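PDB 4JLE: phist from Plasmodium falciparum, which binds the intracellular ATS segment of the virulence factor PfEMP1 through its PHIST domain and comigrates with it to knobs on the infected erythrocyte surface. Local coordinates for the interface of chains A and B. Residues are numbered along the deposited sequence; one frame, centred on the assembly and turned at random. Chains: chain A/B, Phist.

The interface of chains A and B. Residues chain A 107-108; chain B 37, 41, 44.
A:Phe107 and B:Phe44 meet edge to face, their ring planes nearly perpendicular and their centroids 5.5 Å from each other. The CE1–CZ edge of A:Phe107 comes down over the CD2–CE2 rim of B:Phe44, outside the centre of its face; A:Phe107 CZ lies 3.9 Å from B:Phe44 CE2. Next to this aromatic pair, A:Leu108 places its CD2 methyl above the amide plane of B:Asn41, out past the carbonyl oxygen and away from ND2, with CD2 3.3 Å from OD1, a van der Waals contact with a polar group. A hydrogen bond runs from B:Arg37 NH1 to the main-chain O of A:Leu108, 2.8 Å long. The donor stays in the carbonyl plane at a C=O...N angle of 160°, and the oxygen lies close to the guanidinium plane, yet the bond is bent at the hydrogen (124°). A bend at chi3 (-64°) turns the guanidinium of B:Arg37 towards this carbonyl. Within chain A, the same CD2 methyl of A:Leu108 sits at the edge of the A:Phe107 ring, in its plane. The two-fold dimer may or may not be the form present in the cell. In it, B:Arg37, B:Asn41 and B:Phe44 line one face of helix 37-72 of one three-helix-bundle PHIST domain, starting at its first residue, against the C-terminal end of helix 77-110 of the other, whose dipole may favour the guanidinium; the twin patch recurs with the chains exchanged.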
loop_
_atom_site.group_PDB
_atom_site.type_symbol
_atom_site.label_atom_id
_atom_site.label_comp_id
_atom_site.label_asym_id
_atom_site.label_seq_id
_atom_site.Cartn_x
_atom_site.Cartn_y
_atom_site.Cartn_z
ATOM N N PHE A 107 -15.140 -5.910 2.719
ATOM C CA PHE A 107 -15.227 -6.624 3.987
ATOM C C PHE A 107 -16.408 -6.120 4.826
ATOM O O PHE A 107 -17.229 -6.928 5.252
ATOM C CB PHE A 107 -13.908 -6.556 4.790
ATOM C CG PHE A 107 -14.015 -7.149 6.191
ATOM C CD1 PHE A 107 -14.390 -6.357 7.271
ATOM C CD2 PHE A 107 -13.828 -8.508 6.413
ATOM C CE1 PHE A 107 -14.554 -6.909 8.552
ATOM C CE2 PHE A 107 -13.984 -9.056 7.692
ATOM C CZ PHE A 107 -14.346 -8.258 8.755
ATOM N N LEU A 108 -16.515 -4.796 5.022
ATOM C CA LEU A 108 -17.578 -4.177 5.818
ATOM C C LEU A 108 -18.937 -4.284 5.172
ATOM O O LEU A 108 -19.923 -4.353 5.898
ATOM C CB LEU A 108 -17.279 -2.697 6.085
ATOM C CG LEU A 108 -15.913 -2.336 6.694
ATOM C CD1 LEU A 108 -15.725 -0.824 6.745
ATOM C CD2 LEU A 108 -15.708 -2.955 8.080
ATOM N N ARG B 37 -22.729 -4.976 14.037
ATOM C CA ARG B 37 -21.857 -4.445 12.989
ATOM C C ARG B 37 -21.260 -3.105 13.358
ATOM O O ARG B 37 -20.094 -2.896 13.073
ATOM C CB ARG B 37 -22.624 -4.316 11.682
ATOM C CG ARG B 37 -21.692 -4.221 10.474
ATOM C CD ARG B 37 -22.393 -3.598 9.281
ATOM N NE ARG B 37 -23.526 -4.388 8.769
ATOM C CZ ARG B 37 -23.584 -4.962 7.564
ATOM N NH1 ARG B 37 -22.557 -4.867 6.724
ATOM N NH2 ARG B 37 -24.661 -5.649 7.199
ATOM N N ASN B 41 -17.268 -2.544 13.573
ATOM C CA ASN B 41 -16.652 -1.558 12.698
ATOM C C ASN B 41 -15.821 -0.572 13.512
ATOM O O ASN B 41 -14.678 -0.312 13.149
ATOM C CB ASN B 41 -17.718 -0.852 11.844
ATOM C CG ASN B 41 -18.339 -1.710 10.749
ATOM O OD1 ASN B 41 -17.920 -2.844 10.482
ATOM N ND2 ASN B 41 -19.353 -1.180 10.086
ATOM N N PHE B 44 -12.658 -2.413 14.513
ATOM C CA PHE B 44 -11.739 -2.631 13.410
ATOM C C PHE B 44 -11.098 -1.319 12.967
ATOM O O PHE B 44 -9.925 -1.341 12.611
ATOM C CB PHE B 44 -12.401 -3.376 12.235
ATOM C CG PHE B 44 -12.493 -4.882 12.436
ATOM C CD1 PHE B 44 -11.365 -5.629 12.784
ATOM C CD2 PHE B 44 -13.695 -5.561 12.226
ATOM C CE1 PHE B 44 -11.451 -7.021 12.962
ATOM C CE2 PHE B 44 -13.771 -6.949 12.374
ATOM C CZ PHE B 44 -12.652 -7.667 12.757
#